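Local atomic coordinates of alpha-1,2-mannosidase (Trichoderma reesei, PDB entry 1HCU), a protein that probably trims alpha-1,2-linked mannose residues from high-mannose N-glycans, as a calcium-dependent glycosyl hydrolase of family 47. Residues A[209-222]-A[268-280]. Numbering follows the deposited sequence.
Sequences LNPKGSPEAWPGLI and RWVLGADSTIGHL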
loop_
_atom_site.group_PDB
_atom_site.type_symbol
_atom_site.label_atom_id
_atom_site.label_comp_id
_atom_site.label_asym_id
_atom_site.label_seq_id
_atom_site.Cartn_x
_atom_site.Cartn_y
_atom_site.Cartn_z
ATOM N N LEU A 209 -19.584 2.419 6.451
ATOM C CA LEU A 209 -19.512 2.760 7.869
ATOM C C LEU A 209 -20.720 2.273 8.670
ATOM O O LEU A 209 -20.611 2.002 9.865
ATOM C CB LEU A 209 -19.328 4.270 8.033
ATOM C CG LEU A 209 -18.122 4.842 7.272
ATOM C CD1 LEU A 209 -18.005 6.337 7.565
ATOM C CD2 LEU A 209 -16.830 4.099 7.665
ATOM N N ASN A 210 -21.872 2.180 8.015
ATOM C CA ASN A 210 -23.096 1.682 8.655
ATOM C C ASN A 210 -23.608 0.599 7.705
ATOM O O ASN A 210 -24.592 0.781 6.988
ATOM C CB ASN A 210 -24.142 2.791 8.802
ATOM C CG ASN A 210 -25.337 2.360 9.648
ATOM O OD1 ASN A 210 -25.459 1.194 10.040
ATOM N ND2 ASN A 210 -26.229 3.304 9.930
ATOM N N PRO A 211 -22.920 -0.547 7.686
ATOM C CA PRO A 211 -23.234 -1.697 6.838
ATOM C C PRO A 211 -24.652 -2.222 6.938
ATOM O O PRO A 211 -25.127 -2.572 8.019
ATOM C CB PRO A 211 -22.196 -2.730 7.270
ATOM C CG PRO A 211 -21.977 -2.399 8.708
ATOM C CD PRO A 211 -21.887 -0.897 8.676
ATOM N N LYS A 212 -25.328 -2.264 5.795
ATOM C CA LYS A 212 -26.689 -2.772 5.723
ATOM C C LYS A 212 -26.702 -3.916 4.721
ATOM O O LYS A 212 -26.032 -3.855 3.685
ATOM C CB LYS A 212 -27.655 -1.663 5.306
ATOM C CG LYS A 212 -27.676 -0.487 6.276
ATOM C CD LYS A 212 -28.744 0.527 5.909
ATOM C CE LYS A 212 -28.719 1.716 6.855
ATOM N NZ LYS A 212 -28.884 1.283 8.268
ATOM N N GLY A 213 -27.453 -4.963 5.050
ATOM C CA GLY A 213 -27.537 -6.140 4.203
ATOM C C GLY A 213 -27.043 -7.335 5.001
ATOM O O GLY A 213 -27.598 -7.660 6.051
ATOM N N SER A 214 -25.993 -7.991 4.527
ATOM C CA SER A 214 -25.448 -9.138 5.243
ATOM C C SER A 214 -24.946 -8.700 6.617
ATOM O O SER A 214 -24.354 -7.628 6.755
ATOM C CB SER A 214 -24.301 -9.756 4.448
ATOM O OG SER A 214 -24.746 -10.154 3.163
ATOM N N PRO A 215 -25.186 -9.518 7.658
ATOM C CA PRO A 215 -24.738 -9.183 9.017
ATOM C C PRO A 215 -23.216 -9.181 9.101
ATOM O O PRO A 215 -22.547 -9.904 8.358
ATOM C CB PRO A 215 -25.357 -10.288 9.864
ATOM C CG PRO A 215 -25.313 -11.461 8.936
ATOM C CD PRO A 215 -25.791 -10.861 7.621
ATOM N N GLU A 216 -22.665 -8.362 9.989
ATOM C CA GLU A 216 -21.216 -8.299 10.140
ATOM C C GLU A 216 -20.737 -9.588 10.785
ATOM O O GLU A 216 -21.362 -10.077 11.716
ATOM C CB GLU A 216 -20.829 -7.115 11.020
ATOM C CG GLU A 216 -21.384 -5.804 10.525
ATOM C CD GLU A 216 -21.159 -4.677 11.501
ATOM O OE1 GLU A 216 -20.031 -4.157 11.578
ATOM O OE2 GLU A 216 -22.125 -4.321 12.202
ATOM N N ALA A 217 -19.637 -10.142 10.289
ATOM C CA ALA A 217 -19.109 -11.374 10.864
ATOM C C ALA A 217 -18.887 -11.090 12.335
ATOM O O ALA A 217 -19.210 -11.903 13.202
ATOM C CB ALA A 217 -17.804 -11.746 10.201
ATOM N N TRP A 218 -18.328 -9.914 12.594
ATOM C CA TRP A 218 -18.043 -9.440 13.940
ATOM C C TRP A 218 -18.124 -7.926 13.863
ATOM O O TRP A 218 -17.966 -7.346 12.796
ATOM C CB TRP A 218 -16.641 -9.876 14.386
ATOM C CG TRP A 218 -16.589 -11.273 14.942
ATOM C CD1 TRP A 218 -17.125 -11.709 16.122
ATOM C CD2 TRP A 218 -15.988 -12.419 14.327
ATOM N NE1 TRP A 218 -16.897 -13.057 16.277
ATOM C CE2 TRP A 218 -16.202 -13.518 15.192
ATOM C CE3 TRP A 218 -15.289 -12.626 13.126
ATOM C CZ2 TRP A 218 -15.743 -14.805 14.896
ATOM C CZ3 TRP A 218 -14.833 -13.907 12.832
ATOM C CH2 TRP A 218 -15.063 -14.979 13.714
ATOM N N PRO A 219 -18.377 -7.266 14.997
ATOM C CA PRO A 219 -18.474 -5.802 15.002
ATOM C C PRO A 219 -17.284 -5.163 14.284
ATOM O O PRO A 219 -16.131 -5.395 14.647
ATOM C CB PRO A 219 -18.516 -5.469 16.494
ATOM C CG PRO A 219 -19.187 -6.686 17.095
ATOM C CD PRO A 219 -18.504 -7.818 16.359
ATOM N N GLY A 220 -17.563 -4.372 13.254
ATOM C CA GLY A 220 -16.488 -3.724 12.522
ATOM C C GLY A 220 -15.940 -4.529 11.351
ATOM O O GLY A 220 -15.325 -3.963 10.449
ATOM N N LEU A 221 -16.154 -5.843 11.364
ATOM C CA LEU A 221 -15.679 -6.705 10.286
ATOM C C LEU A 221 -16.788 -6.917 9.259
ATOM O O LEU A 221 -17.585 -7.861 9.349
ATOM C CB LEU A 221 -15.192 -8.047 10.848
ATOM C CG LEU A 221 -13.991 -7.876 11.785
ATOM C CD1 LEU A 221 -13.506 -9.231 12.297
ATOM C CD2 LEU A 221 -12.868 -7.156 11.036
ATOM N N ILE A 222 -16.811 -6.012 8.285
ATOM C CA ILE A 222 -17.800 -5.982 7.213
ATOM C C ILE A 222 -17.558 -6.959 6.074
ATOM O O ILE A 222 -16.539 -7.649 6.028
ATOM C CB ILE A 222 -17.894 -4.546 6.618
ATOM C CG1 ILE A 222 -16.550 -4.128 5.994
ATOM C CG2 ILE A 222 -18.251 -3.560 7.730
ATOM C CD1 ILE A 222 -16.592 -2.799 5.225
ATOM N N ARG A 268 -15.043 3.213 13.777
ATOM C CA ARG A 268 -15.242 2.012 12.966
ATOM C C ARG A 268 -13.955 1.175 12.906
ATOM O O ARG A 268 -14.006 -0.057 12.802
ATOM C CB ARG A 268 -15.715 2.383 11.551
ATOM C CG ARG A 268 -17.083 3.069 11.513
ATOM C CD ARG A 268 -18.178 2.213 12.162
ATOM N NE ARG A 268 -18.307 0.909 11.525
ATOM C CZ ARG A 268 -19.201 -0.016 11.864
ATOM N NH1 ARG A 268 -20.062 0.210 12.851
ATOM N NH2 ARG A 268 -19.231 -1.174 11.211
ATOM N N TRP A 269 -12.811 1.851 12.981
ATOM C CA TRP A 269 -11.506 1.192 12.964
ATOM C C TRP A 269 -11.297 0.405 14.267
ATOM O O TRP A 269 -10.856 -0.749 14.250
ATOM C CB TRP A 269 -10.386 2.237 12.839
ATOM C CG TRP A 269 -9.017 1.635 12.679
ATOM C CD1 TRP A 269 -8.452 1.199 11.521
ATOM C CD2 TRP A 269 -8.089 1.315 13.724
ATOM N NE1 TRP A 269 -7.234 0.617 11.772
ATOM C CE2 TRP A 269 -6.984 0.674 13.117
ATOM C CE3 TRP A 269 -8.084 1.504 15.112
ATOM C CZ2 TRP A 269 -5.880 0.215 13.851
ATOM C CZ3 TRP A 269 -6.981 1.045 15.844
ATOM C CH2 TRP A 269 -5.897 0.409 15.208
ATOM N N VAL A 270 -11.619 1.046 15.391
ATOM C CA VAL A 270 -11.461 0.431 16.702
ATOM C C VAL A 270 -12.243 -0.872 16.814
ATOM O O VAL A 270 -11.751 -1.837 17.399
ATOM C CB VAL A 270 -11.891 1.398 17.852
ATOM C CG1 VAL A 270 -11.857 0.672 19.194
ATOM C CG2 VAL A 270 -10.931 2.600 17.908
ATOM N N LEU A 271 -13.450 -0.898 16.251
ATOM C CA LEU A 271 -14.272 -2.106 16.277
ATOM C C LEU A 271 -13.546 -3.163 15.455
ATOM O O LEU A 271 -13.375 -4.299 15.885
ATOM C CB LEU A 271 -15.643 -1.842 15.647
ATOM C CG LEU A 271 -16.743 -1.163 16.459
ATOM C CD1 LEU A 271 -17.903 -0.838 15.535
ATOM C CD2 LEU A 271 -17.205 -2.076 17.590
ATOM N N GLY A 272 -13.136 -2.772 14.253
ATOM C CA GLY A 272 -12.411 -3.683 13.391
ATOM C C GLY A 272 -11.188 -4.209 14.124
ATOM O O GLY A 272 -11.037 -5.419 14.285
ATOM N N ALA A 273 -10.340 -3.292 14.586
ATOM C CA ALA A 273 -9.116 -3.639 15.294
ATOM C C ALA A 273 -9.330 -4.604 16.453
ATOM O O ALA A 273 -8.640 -5.627 16.562
ATOM C CB ALA A 273 -8.426 -2.368 15.809
ATOM N N ASP A 274 -10.277 -4.271 17.321
ATOM C CA ASP A 274 -10.576 -5.101 18.475
ATOM C C ASP A 274 -11.110 -6.460 18.041
ATOM O O ASP A 274 -10.773 -7.484 18.635
ATOM C CB ASP A 274 -11.573 -4.388 19.395
ATOM C CG ASP A 274 -10.970 -3.164 20.072
ATOM O OD1 ASP A 274 -9.726 -3.098 20.180
ATOM O OD2 ASP A 274 -11.730 -2.274 20.513
ATOM N N SER A 275 -11.924 -6.474 16.992
ATOM C CA SER A 275 -12.463 -7.732 16.500
ATOM C C SER A 275 -11.413 -8.627 15.835
ATOM O O SER A 275 -11.487 -9.842 15.970
ATOM C CB SER A 275 -13.623 -7.486 15.523
ATOM O OG SER A 275 -14.789 -7.108 16.216
ATOM N N THR A 276 -10.444 -8.061 15.120
ATOM C CA THR A 276 -9.454 -8.933 14.491
ATOM C C THR A 276 -8.489 -9.461 15.546
ATOM O O THR A 276 -7.949 -10.554 15.413
ATOM C CB THR A 276 -8.669 -8.230 13.346
ATOM O OG1 THR A 276 -7.466 -7.645 13.851
ATOM C CG2 THR A 276 -9.525 -7.168 12.703
ATOM N N ILE A 277 -8.300 -8.690 16.609
ATOM C CA ILE A 277 -7.423 -9.103 17.686
ATOM C C ILE A 277 -8.035 -10.253 18.477
ATOM O O ILE A 277 -7.335 -11.193 18.852
ATOM C CB ILE A 277 -7.126 -7.933 18.648
ATOM C CG1 ILE A 277 -6.204 -6.923 17.964
ATOM C CG2 ILE A 277 -6.460 -8.452 19.924
ATOM C CD1 ILE A 277 -5.839 -5.744 18.835
ATOM N N GLY A 278 -9.341 -10.190 18.721
ATOM C CA GLY A 278 -9.988 -11.247 19.477
ATOM C C GLY A 278 -10.481 -12.426 18.652
ATOM O O GLY A 278 -10.774 -13.484 19.203
ATOM N N HIS A 279 -10.546 -12.273 17.333
ATOM C CA HIS A 279 -11.069 -13.349 16.494
ATOM C C HIS A 279 -10.238 -13.756 15.271
ATOM O O HIS A 279 -10.317 -14.896 14.831
ATOM C CB HIS A 279 -12.476 -12.972 16.031
ATOM C CG HIS A 279 -13.395 -12.574 17.145
ATOM N ND1 HIS A 279 -13.876 -13.472 18.075
ATOM C CD2 HIS A 279 -13.928 -11.373 17.475
ATOM C CE1 HIS A 279 -14.664 -12.842 18.927
ATOM N NE2 HIS A 279 -14.712 -11.567 18.585
ATOM N N LEU A 280 -9.454 -12.834 14.721
ATOM C CA LEU A 280 -8.649 -13.133 13.537
ATOM C C LEU A 280 -7.210 -13.528 13.876
ATOM O O LEU A 280 -6.531 -14.157 13.059
ATOM C CB LEU A 280 -8.648 -11.939 12.573
ATOM C CG LEU A 280 -10.008 -11.502 11.987
ATOM C CD1 LEU A 280 -9.785 -10.446 10.913
ATOM C CD2 LEU A 280 -10.722 -12.698 11.381
HETATM O O HOH W 1 -14.811 -1.265 10.249
#
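Gly-220 lies flat against the helix at Gly-272, their CA atoms 4.2 Å apart, and this is the tight part of the contact: a side chain on Gly-220 would run into the backbone of Leu-271 and Gly-272. Beside it the Ser-275 hydroxyl donates to a lone pair of Pro-219 O, in the carbonyl plane (OG to O 2.7 Å), while a water bridges Gly-220 O and Arg-268 O. Leu-221 continues the buried side, laying CD1 on Ser-275 CB at 3.7 Å and meeting Leu-280 tip to tip. Toward Arg-268 the contact turns polar without loosening. Bent at chi2 and chi3 (-57° and -58°), Arg-268 curls back, its guanidinium between Leu-209 O and Leu-271 CD1, to bring NH2 to Glu-216 OE1 at 3.1 Å in a salt bridge; Gly-220 N donates a hydrogen bond to the same oxygen from the opposite carboxylate face. On the looser solvent side, with Pro-219, exposed His-279 still stacks closely on the five-membered ring of Trp-218, planes 8° apart, its CB over the six-membered ring. With an alanine replacing Trp-218, the imidazole is likely to lose its stacking partner and turn freely. A type II beta turn, Trp-218 to Leu-221, thus docks on helix 263-280 of the (alpha/alpha)7 barrel characteristic of family 47.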